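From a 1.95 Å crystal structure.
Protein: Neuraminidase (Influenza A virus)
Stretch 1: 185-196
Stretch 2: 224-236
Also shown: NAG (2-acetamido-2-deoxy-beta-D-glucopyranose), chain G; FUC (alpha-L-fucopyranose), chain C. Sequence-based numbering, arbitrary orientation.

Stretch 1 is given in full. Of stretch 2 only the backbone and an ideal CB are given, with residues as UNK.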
ATOM      1  N   GLN A 185      15.809 -22.799  23.699  1.00 26.25           N
ATOM      2  CA  GLN A 185      16.699 -22.764  24.858  1.00 27.60           C
ATOM      3  C   GLN A 185      16.524 -24.013  25.702  1.00 28.05           C
ATOM      4  O   GLN A 185      17.493 -24.640  26.117  1.00 26.94           O
ATOM      5  CB  GLN A 185      16.415 -21.526  25.709  1.00 24.61           C
ATOM      6  CG  GLN A 185      16.504 -20.238  24.911  1.00 30.19           C
ATOM      7  CD  GLN A 185      17.899 -20.009  24.356  1.00 30.32           C
ATOM      8  OE1 GLN A 185      18.833 -19.741  25.105  1.00 28.19           O
ATOM      9  NE2 GLN A 185      18.044 -20.117  23.042  1.00 26.43           N
ATOM     10  N   ARG A 186      15.277 -24.356  25.968  1.00 21.42           N
ATOM     11  CA  ARG A 186      14.953 -25.582  26.664  1.00 31.80           C
ATOM     12  C   ARG A 186      13.479 -25.891  26.465  1.00 34.52           C
ATOM     13  O   ARG A 186      12.741 -25.104  25.877  1.00 25.13           O
ATOM     14  CB  ARG A 186      15.294 -25.475  28.148  1.00 36.83           C
ATOM     15  CG  ARG A 186      14.634 -24.331  28.827  1.00 24.65           C
ATOM     16  CD  ARG A 186      15.180 -24.078  30.223  1.00 36.40           C
ATOM     17  NE  ARG A 186      14.766 -22.751  30.655  1.00 34.10           N
ATOM     18  CZ  ARG A 186      14.704 -22.332  31.913  1.00 37.99           C
ATOM     19  NH1 ARG A 186      15.040 -23.128  32.924  1.00 29.44           N
ATOM     20  NH2 ARG A 186      14.303 -21.092  32.154  1.00 36.09           N
ATOM     21  N   TRP A 187      13.064 -27.064  26.920  1.00 29.43           N
ATOM     22  CA  TRP A 187      11.667 -27.417  26.887  1.00 32.60           C
ATOM     23  C   TRP A 187      11.350 -28.317  28.066  1.00 35.86           C
ATOM     24  O   TRP A 187      12.240 -28.905  28.685  1.00 25.11           O
ATOM     25  CB  TRP A 187      11.299 -28.072  25.553  1.00 33.95           C
ATOM     26  CG  TRP A 187      12.128 -29.267  25.198  1.00 35.79           C
ATOM     27  CD1 TRP A 187      13.272 -29.282  24.461  1.00 34.72           C
ATOM     28  CD2 TRP A 187      11.863 -30.625  25.555  1.00 28.73           C
ATOM     29  NE1 TRP A 187      13.746 -30.565  24.344  1.00 40.58           N
ATOM     30  CE2 TRP A 187      12.895 -31.409  25.006  1.00 39.05           C
ATOM     31  CE3 TRP A 187      10.856 -31.254  26.289  1.00 38.51           C
ATOM     32  CZ2 TRP A 187      12.946 -32.787  25.163  1.00 38.45           C
ATOM     33  CZ3 TRP A 187      10.907 -32.620  26.445  1.00 52.47           C
ATOM     34  CH2 TRP A 187      11.945 -33.374  25.887  1.00 51.71           C
ATOM     35  N   LYS A 188      10.068 -28.395  28.381  1.00 32.00           N
ATOM     36  CA  LYS A 188       9.603 -29.124  29.535  1.00 29.35           C
ATOM     37  C   LYS A 188       8.365 -29.894  29.079  1.00 37.04           C
ATOM     38  O   LYS A 188       7.427 -29.313  28.541  1.00 28.51           O
ATOM     39  CB  LYS A 188       9.293 -28.122  30.655  1.00 32.26           C
ATOM     40  CG  LYS A 188       8.427 -28.633  31.801  1.00 34.75           C
ATOM     41  CD  LYS A 188       9.171 -29.568  32.706  1.00 40.33           C
ATOM     42  CE  LYS A 188       9.575 -28.891  34.008  1.00 61.15           C
ATOM     43  NZ  LYS A 188      10.670 -27.900  33.819  1.00 62.05           N
ATOM     44  N   GLN A 189       8.383 -31.212  29.226  1.00 30.22           N
ATOM     45  CA  GLN A 189       7.203 -31.993  28.883  1.00 28.69           C
ATOM     46  C   GLN A 189       6.253 -31.931  30.065  1.00 24.33           C
ATOM     47  O   GLN A 189       6.640 -32.219  31.182  1.00 28.57           O
ATOM     48  CB  GLN A 189       7.581 -33.439  28.547  1.00 34.81           C
ATOM     49  CG  GLN A 189       6.450 -34.263  27.954  1.00 40.15           C
ATOM     50  CD  GLN A 189       6.966 -35.483  27.199  1.00 55.13           C
ATOM     51  OE1 GLN A 189       7.737 -35.361  26.236  1.00 49.49           O
ATOM     52  NE2 GLN A 189       6.552 -36.667  27.640  1.00 42.18           N
ATOM     53  N   LEU A 190       5.022 -31.501  29.824  1.00 23.48           N
ATOM     54  CA  LEU A 190       4.024 -31.420  30.882  1.00 26.39           C
ATOM     55  C   LEU A 190       3.503 -32.813  31.247  1.00 33.21           C
ATOM     56  O   LEU A 190       3.339 -33.658  30.375  1.00 25.39           O
ATOM     57  CB  LEU A 190       2.846 -30.569  30.415  1.00 24.69           C
ATOM     58  CG  LEU A 190       3.209 -29.160  29.973  1.00 26.77           C
ATOM     59  CD1 LEU A 190       1.966 -28.430  29.474  1.00 28.19           C
ATOM     60  CD2 LEU A 190       3.863 -28.433  31.113  1.00 25.65           C
ATOM     61  N   ASN A 191       3.222 -33.040  32.527  1.00 29.79           N
ATOM     62  CA  ASN A 191       2.515 -34.254  32.937  1.00 30.51           C
ATOM     63  C   ASN A 191       1.014 -34.082  32.738  1.00 25.10           C
ATOM     64  O   ASN A 191       0.327 -33.463  33.552  1.00 32.77           O
ATOM     65  CB  ASN A 191       2.834 -34.637  34.395  1.00 27.33           C
ATOM     66  CG  ASN A 191       2.074 -35.886  34.852  1.00 33.31           C
ATOM     67  OD1 ASN A 191       1.380 -36.524  34.054  1.00 34.26           O
ATOM     68  ND2 ASN A 191       2.191 -36.226  36.138  1.00 34.28           N
ATOM     69  N   THR A 192       0.509 -34.632  31.642  1.00 27.39           N
ATOM     70  CA  THR A 192      -0.901 -34.500  31.276  1.00 24.80           C
ATOM     71  C   THR A 192      -1.620 -35.858  31.293  1.00 23.26           C
ATOM     72  O   THR A 192      -2.630 -36.068  30.601  1.00 26.88           O
ATOM     73  CB  THR A 192      -1.048 -33.857  29.880  1.00 27.75           C
ATOM     74  OG1 THR A 192      -0.299 -34.615  28.916  1.00 31.05           O
ATOM     75  CG2 THR A 192      -0.537 -32.410  29.905  1.00 22.36           C
ATOM     76  N   THR A 193      -1.112 -36.761  32.120  1.00 26.84           N
ATOM     77  CA  THR A 193      -1.713 -38.084  32.292  1.00 32.81           C
ATOM     78  C   THR A 193      -3.198 -37.972  32.617  1.00 30.81           C
ATOM     79  O   THR A 193      -3.591 -37.291  33.558  1.00 34.97           O
ATOM     80  CB  THR A 193      -0.987 -38.872  33.406  1.00 48.02           C
ATOM     81  OG1 THR A 193       0.378 -39.087  33.022  1.00 39.84           O
ATOM     82  CG2 THR A 193      -1.653 -40.218  33.651  1.00 45.76           C
ATOM     83  N   GLY A 194      -4.030 -38.621  31.810  1.00 30.62           N
ATOM     84  CA  GLY A 194      -5.462 -38.628  32.051  1.00 29.59           C
ATOM     85  C   GLY A 194      -6.247 -37.543  31.335  1.00 28.82           C
ATOM     86  O   GLY A 194      -7.476 -37.509  31.411  1.00 32.03           O
ATOM     87  N   ILE A 195      -5.555 -36.650  30.634  1.00 27.92           N
ATOM     88  CA  ILE A 195      -6.241 -35.598  29.898  1.00 24.30           C
ATOM     89  C   ILE A 195      -5.611 -35.369  28.529  1.00 27.03           C
ATOM     90  O   ILE A 195      -4.640 -36.019  28.172  1.00 29.53           O
ATOM     91  CB  ILE A 195      -6.262 -34.248  30.678  1.00 26.84           C
ATOM     92  CG1 ILE A 195      -4.875 -33.592  30.684  1.00 27.03           C
ATOM     93  CG2 ILE A 195      -6.774 -34.450  32.092  1.00 32.59           C
ATOM     94  CD1 ILE A 195      -4.894 -32.128  31.142  1.00 29.46           C
ATOM     95  N   ASN A 196      -6.185 -34.423  27.790  1.00 28.57           N
ATOM     96  CA  ASN A 196      -5.688 -33.977  26.495  1.00 25.83           C
ATOM     97  C   ASN A 196      -5.699 -32.446  26.538  1.00 24.22           C
ATOM     98  O   ASN A 196      -6.616 -31.863  27.112  1.00 22.85           O
ATOM     99  CB  ASN A 196      -6.608 -34.515  25.384  1.00 23.53           C
ATOM    100  CG  ASN A 196      -6.296 -33.946  24.019  1.00 20.57           C
ATOM    101  OD1 ASN A 196      -7.138 -33.304  23.397  1.00 21.67           O
ATOM    102  ND2 ASN A 196      -5.100 -34.205  23.533  1.00 20.73           N
ATOM    103  N   UNK A 224      -6.701 -25.936  32.449  1.00 25.67           N
ATOM    104  CA  UNK A 224      -5.947 -24.690  32.506  1.00 22.20           C
ATOM    105  C   UNK A 224      -4.509 -24.922  32.877  1.00 23.32           C
ATOM    106  O   UNK A 224      -4.187 -25.784  33.697  1.00 23.75           O
ATOM    107  CB  UNK A 224      -6.586 -23.722  33.504  1.00 22.20           C
ATOM    108  N   UNK A 225      -3.631 -24.126  32.285  1.00 22.63           N
ATOM    109  CA  UNK A 225      -2.216 -24.250  32.570  1.00 21.46           C
ATOM    110  C   UNK A 225      -1.704 -22.909  33.089  1.00 23.44           C
ATOM    111  O   UNK A 225      -2.039 -21.862  32.546  1.00 19.62           O
ATOM    112  CB  UNK A 225      -1.441 -24.695  31.328  1.00 21.46           C
ATOM    113  N   UNK A 226      -0.918 -22.957  34.157  1.00 20.39           N
ATOM    114  CA  UNK A 226      -0.235 -21.781  34.676  1.00 21.68           C
ATOM    115  C   UNK A 226       1.225 -22.143  34.758  1.00 21.22           C
ATOM    116  O   UNK A 226       1.568 -23.183  35.325  1.00 25.00           O
ATOM    117  CB  UNK A 226      -0.787 -21.339  36.033  1.00 21.68           C
ATOM    118  N   UNK A 227       2.090 -21.314  34.192  1.00 24.29           N
ATOM    119  CA  UNK A 227       3.512 -21.589  34.276  1.00 27.48           C
ATOM    120  C   UNK A 227       4.355 -20.328  34.348  1.00 30.28           C
ATOM    121  O   UNK A 227       3.872 -19.238  34.066  1.00 27.62           O
ATOM    122  CB  UNK A 227       3.948 -22.430  33.074  1.00 27.48           C
ATOM    123  N   UNK A 228       5.595 -20.491  34.801  1.00 27.00           N
ATOM    124  CA  UNK A 228       6.518 -19.383  34.990  1.00 20.89           C
ATOM    125  C   UNK A 228       7.554 -19.324  33.871  1.00 20.95           C
ATOM    126  O   UNK A 228       7.674 -20.250  33.045  1.00 24.68           O
ATOM    127  CB  UNK A 228       7.215 -19.502  36.347  1.00 20.89           C
ATOM    128  N   UNK A 229       8.312 -18.235  33.857  1.00 26.63           N
ATOM    129  CA  UNK A 229       9.450 -18.091  32.962  1.00 21.08           C
ATOM    130  C   UNK A 229      10.461 -19.216  33.140  1.00 19.62           C
ATOM    131  O   UNK A 229      11.255 -19.468  32.254  1.00 24.55           O
ATOM    132  CB  UNK A 229      10.130 -16.740  33.191  1.00 21.08           C
ATOM    133  N   UNK A 230      10.454 -19.872  34.297  1.00 21.39           N
ATOM    134  CA  UNK A 230      11.398 -20.959  34.570  1.00 23.07           C
ATOM    135  C   UNK A 230      10.821 -22.345  34.243  1.00 26.87           C
ATOM    136  O   UNK A 230      11.451 -23.368  34.511  1.00 25.02           O
ATOM    137  CB  UNK A 230      11.821 -20.915  36.040  1.00 23.07           C
ATOM    138  N   UNK A 231       9.621 -22.361  33.666  1.00 24.90           N
ATOM    139  CA  UNK A 231       8.940 -23.587  33.228  1.00 19.14           C
ATOM    140  C   UNK A 231       8.417 -24.433  34.371  1.00 30.62           C
ATOM    141  O   UNK A 231       8.072 -25.593  34.174  1.00 28.82           O
ATOM    142  CB  UNK A 231       9.891 -24.433  32.379  1.00 19.14           C
ATOM    143  N   UNK A 232       8.328 -23.847  35.560  1.00 21.18           N
ATOM    144  CA  UNK A 232       7.499 -24.433  36.597  1.00 18.11           C
ATOM    145  C   UNK A 232       6.039 -24.258  36.242  1.00 23.77           C
ATOM    146  O   UNK A 232       5.674 -23.268  35.617  1.00 23.44           O
ATOM    147  CB  UNK A 232       7.802 -23.807  37.960  1.00 18.11           C
ATOM    148  N   UNK A 233       5.198 -25.218  36.608  1.00 22.88           N
ATOM    149  CA  UNK A 233       3.831 -25.195  36.103  1.00 25.20           C
ATOM    150  C   UNK A 233       2.849 -25.958  36.984  1.00 19.82           C
ATOM    151  O   UNK A 233       3.232 -26.756  37.849  1.00 23.86           O
ATOM    152  CB  UNK A 233       3.797 -25.773  34.687  1.00 25.20           C
ATOM    153  N   UNK A 234       1.571 -25.673  36.770  1.00 23.87           N
ATOM    154  CA  UNK A 234       0.504 -26.452  37.367  1.00 22.88           C
ATOM    155  C   UNK A 234      -0.626 -26.542  36.344  1.00 28.23           C
ATOM    156  O   UNK A 234      -0.924 -25.580  35.635  1.00 19.95           O
ATOM    157  CB  UNK A 234       0.026 -25.833  38.682  1.00 22.88           C
ATOM    158  N   UNK A 235      -1.236 -27.712  36.241  1.00 29.61           N
ATOM    159  CA  UNK A 235      -2.424 -27.846  35.419  1.00 28.27           C
ATOM    160  C   UNK A 235      -3.609 -27.918  36.370  1.00 28.24           C
ATOM    161  O   UNK A 235      -3.556 -28.630  37.366  1.00 31.70           O
ATOM    162  CB  UNK A 235      -2.352 -29.073  34.508  1.00 28.27           C
ATOM    163  N   UNK A 236      -4.658 -27.161  36.058  1.00 19.33           N
ATOM    164  CA  UNK A 236      -5.810 -26.990  36.937  1.00 27.50           C
ATOM    165  C   UNK A 236      -7.135 -27.274  36.206  1.00 26.04           C
ATOM    166  O   UNK A 236      -7.251 -27.056  34.995  1.00 23.80           O
ATOM    167  CB  UNK A 236      -5.821 -25.571  37.508  1.00 27.50           C
TER
HETATM  168  C1  NAG G   1       1.141 -37.140  36.536  1.00 40.49           C
HETATM  169  C2  NAG G   1       1.670 -37.530  37.910  1.00 43.06           C
HETATM  170  C3  NAG G   1       0.691 -38.373  38.729  1.00 47.44           C
HETATM  171  C4  NAG G   1      -0.729 -37.817  38.645  1.00 52.02           C
HETATM  172  C5  NAG G   1      -1.086 -37.427  37.208  1.00 45.24           C
HETATM  173  C6  NAG G   1      -2.471 -36.788  37.138  1.00 49.02           C
HETATM  174  C7  NAG G   1       3.994 -37.641  38.464  1.00 53.09           C
HETATM  175  C8  NAG G   1       5.328 -38.310  38.293  1.00 51.18           C
HETATM  176  N2  NAG G   1       2.962 -38.182  37.821  1.00 38.02           N
HETATM  177  O3  NAG G   1       1.139 -38.241  40.050  1.00 63.00           O
HETATM  178  O4  NAG G   1      -1.652 -38.759  39.152  1.00 53.94           O
HETATM  179  O5  NAG G   1      -0.115 -36.519  36.723  1.00 39.14           O
HETATM  180  O6  NAG G   1      -2.490 -35.683  38.018  1.00 40.59           O
HETATM  181  O7  NAG G   1       3.875 -36.633  39.168  1.00 50.02           O
HETATM  182  C1  FUC C   5      -3.678 -34.899  37.819  1.00 40.39           C
HETATM  183  C2  FUC C   5      -3.540 -33.637  38.660  1.00 45.40           C
HETATM  184  C3  FUC C   5      -2.361 -32.832  38.131  1.00 43.50           C
HETATM  185  C4  FUC C   5      -2.652 -32.494  36.676  1.00 38.52           C
HETATM  186  C5  FUC C   5      -2.859 -33.780  35.876  1.00 39.30           C
HETATM  187  C6  FUC C   5      -3.222 -33.469  34.423  1.00 23.40           C
HETATM  188  O2  FUC C   5      -3.303 -34.014  39.993  1.00 49.57           O
HETATM  189  O3  FUC C   5      -2.177 -31.655  38.879  1.00 35.14           O
HETATM  190  O4  FUC C   5      -3.829 -31.718  36.631  1.00 30.23           O
HETATM  191  O5  FUC C   5      -3.895 -34.549  36.465  1.00 42.04           O

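Stretch 2 is a hairpin: a strand beginning at 224, a type I turn from 228 to 231, then strand 233-236.

Position 224 has nothing of stretch 1 within reach of its CB, so many side chains would suit. It is Leu224.

Position 225 points toward stretch 1, and its CB lies 5.4 Å from Leu190 CD1. A medium or large apolar side chain fits. It is Leu225, whose CD2 packs 4.0 Å from Leu190 CD1.

Positions 226, 227 and 228 are out of reach, and stretch 1 does not restrict them. They are Arg226, Phe227 and Thr228. Thr228 OG1 accepts a hydrogen bond from the backbone N of position 230 at 3.0 Å, which braces the turn.

Position 229 points away, and its angles suit a turn. Many residues would do; it is Lys229. A water donates to Lys229 O and accepts a weak hydrogen bond from Arg186 NH2.

At 230 CB also points away, but it lies 4.6 Å from Arg186 NH2. An acidic or polar acceptor would suit that charge. It is Glu230, whose side chain bends back. Arg186 NH2 donates to Glu230 OE1 at 3.0 Å in a nearly straight hydrogen bond that is part of a salt bridge, with OE1 at the guanidinium edge. A water also links Arg186 NH1 to OE1.

Position 231 has positive phi (72°), where glycine, Asn or Asp would be common. Its CB points toward stretch 1, however, 3.8 Å from Lys188 NZ and 4.1 Å from Lys188 CB, with the aliphatic part of Arg186 a little farther out. An apolar chain is also plausible. It is Leu231, with CD1 3.9 Å from Arg186 CG. Lys188 NZ makes a weak hydrogen bond to Leu231 O at 3.5 Å.

Position 232 points away, and a polar residue is reasonable. It is Asn232.

Position 233 points toward stretch 1, its CB 4.5 Å from Leu190 CD2. Beyond lies the backbone N of Asn191, a donor. Leu or Met could cover the leucine, but a long side chain with an acceptor at its end could also meet that N. It is Tyr233. Leu190 CD2 sits over one ring face, 3.5 Å from the centroid of the Tyr233 ring, and Asn191 N donates to Tyr233 OH at 2.8 Å.

Position 234 points away and is free; it is Gln234.

Position 235 points toward Ile195 and Asn191, so a branched apolar residue suits. It is Ile235. Its CD1 lies 3.6 Å from Thr192 CG2, and its CG2 4.1 Å from Ile195 CD1.

Position 236 is out of reach, so stretch 1 sets no preference; it is Val236.

Stretch 2 224-236: LLRFTKELNYQIV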
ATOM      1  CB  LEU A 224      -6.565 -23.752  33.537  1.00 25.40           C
ATOM      2  CG  LEU A 224      -8.024 -23.429  33.250  1.00 29.53           C
ATOM      3  CD1 LEU A 224      -8.629 -22.668  34.403  1.00 32.69           C
ATOM      4  CD2 LEU A 224      -8.135 -22.624  31.951  1.00 25.96           C
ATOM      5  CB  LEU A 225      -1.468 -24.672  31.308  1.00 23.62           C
ATOM      6  CG  LEU A 225       0.058 -24.626  31.333  1.00 21.99           C
ATOM      7  CD1 LEU A 225       0.661 -25.693  32.233  1.00 21.73           C
ATOM      8  CD2 LEU A 225       0.584 -24.746  29.897  1.00 27.79           C
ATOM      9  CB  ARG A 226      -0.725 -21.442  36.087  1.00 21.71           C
ATOM     10  CG  ARG A 226      -2.213 -21.122  36.173  1.00 28.22           C
ATOM     11  CD  ARG A 226      -2.743 -21.430  37.563  1.00 27.72           C
ATOM     12  NE  ARG A 226      -4.163 -21.124  37.684  1.00 26.32           N
ATOM     13  CZ  ARG A 226      -4.897 -21.421  38.747  1.00 29.70           C
ATOM     14  NH1 ARG A 226      -4.357 -22.060  39.777  1.00 26.66           N
ATOM     15  NH2 ARG A 226      -6.176 -21.083  38.779  1.00 30.32           N
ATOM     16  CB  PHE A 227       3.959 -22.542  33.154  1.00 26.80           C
ATOM     17  CG  PHE A 227       3.971 -21.949  31.765  1.00 24.42           C
ATOM     18  CD1 PHE A 227       5.119 -21.356  31.259  1.00 17.65           C
ATOM     19  CD2 PHE A 227       2.868 -22.072  30.925  1.00 25.07           C
ATOM     20  CE1 PHE A 227       5.155 -20.855  29.969  1.00 17.95           C
ATOM     21  CE2 PHE A 227       2.901 -21.579  29.628  1.00 26.80           C
ATOM     22  CZ  PHE A 227       4.047 -20.972  29.146  1.00 22.33           C
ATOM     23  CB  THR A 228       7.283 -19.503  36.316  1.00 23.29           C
ATOM     24  OG1 THR A 228       8.232 -20.579  36.234  1.00 22.07           O
ATOM     25  CG2 THR A 228       6.332 -19.753  37.504  1.00 27.62           C
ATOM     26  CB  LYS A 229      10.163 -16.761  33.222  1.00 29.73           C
ATOM     27  CG  LYS A 229       9.661 -15.603  32.402  1.00 48.93           C
ATOM     28  CD  LYS A 229      10.598 -14.408  32.549  1.00 61.77           C
ATOM     29  CE  LYS A 229      11.653 -14.383  31.446  1.00 67.71           C
ATOM     30  NZ  LYS A 229      12.776 -13.466  31.772  1.00 73.96           N
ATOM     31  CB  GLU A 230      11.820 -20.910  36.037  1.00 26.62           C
ATOM     32  CG  GLU A 230      12.472 -19.580  36.430  1.00 21.81           C
ATOM     33  CD  GLU A 230      13.675 -19.205  35.546  1.00 37.68           C
ATOM     34  OE1 GLU A 230      14.385 -20.109  35.014  1.00 26.55           O
ATOM     35  OE2 GLU A 230      13.896 -17.986  35.376  1.00 40.67           O
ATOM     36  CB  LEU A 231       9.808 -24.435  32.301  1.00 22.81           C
ATOM     37  CG  LEU A 231      10.279 -23.668  31.058  1.00 29.25           C
ATOM     38  CD1 LEU A 231      10.969 -24.592  30.056  1.00 36.75           C
ATOM     39  CD2 LEU A 231       9.126 -22.943  30.395  1.00 32.80           C
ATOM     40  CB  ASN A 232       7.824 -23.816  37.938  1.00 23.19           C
ATOM     41  CG  ASN A 232       9.092 -24.376  38.495  1.00 25.68           C
ATOM     42  OD1 ASN A 232       9.225 -25.587  38.605  1.00 29.27           O
ATOM     43  ND2 ASN A 232      10.051 -23.519  38.800  1.00 28.38           N
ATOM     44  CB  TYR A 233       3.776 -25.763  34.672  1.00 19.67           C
ATOM     45  CG  TYR A 233       3.833 -27.275  34.649  1.00 24.84           C
ATOM     46  CD1 TYR A 233       5.052 -27.934  34.616  1.00 21.49           C
ATOM     47  CD2 TYR A 233       2.670 -28.041  34.680  1.00 24.50           C
ATOM     48  CE1 TYR A 233       5.123 -29.319  34.608  1.00 25.38           C
ATOM     49  CE2 TYR A 233       2.727 -29.429  34.672  1.00 30.19           C
ATOM     50  CZ  TYR A 233       3.965 -30.060  34.639  1.00 28.52           C
ATOM     51  OH  TYR A 233       4.062 -31.429  34.628  1.00 32.15           O
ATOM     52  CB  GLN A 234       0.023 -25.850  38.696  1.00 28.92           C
ATOM     53  CG  GLN A 234      -1.076 -24.810  38.595  1.00 49.31           C
ATOM     54  CD  GLN A 234      -1.694 -24.436  39.951  1.00 55.21           C
ATOM     55  OE1 GLN A 234      -1.906 -23.250  40.243  1.00 44.57           O
ATOM     56  NE2 GLN A 234      -2.001 -25.443  40.772  1.00 47.60           N
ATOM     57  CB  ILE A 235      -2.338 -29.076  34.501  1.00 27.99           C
ATOM     58  CG1 ILE A 235      -1.255 -28.834  33.447  1.00 24.54           C
ATOM     59  CG2 ILE A 235      -3.675 -29.346  33.836  1.00 24.08           C
ATOM     60  CD1 ILE A 235      -0.943 -30.037  32.592  1.00 30.51           C
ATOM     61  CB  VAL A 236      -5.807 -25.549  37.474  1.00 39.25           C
ATOM     62  CG1 VAL A 236      -7.184 -25.114  37.883  1.00 58.43           C
ATOM     63  CG2 VAL A 236      -4.815 -25.433  38.631  1.00 45.08           C
TER
HETATM   64  O   HOH W   1      15.315 -22.487  35.774  1.00 21.78           O
HETATM   65  O   HOH W   2      13.176 -18.053  31.000  1.00 41.31           O
HETATM   66  O   HOH W   3      11.455 -26.845  36.999  1.00 36.77           O
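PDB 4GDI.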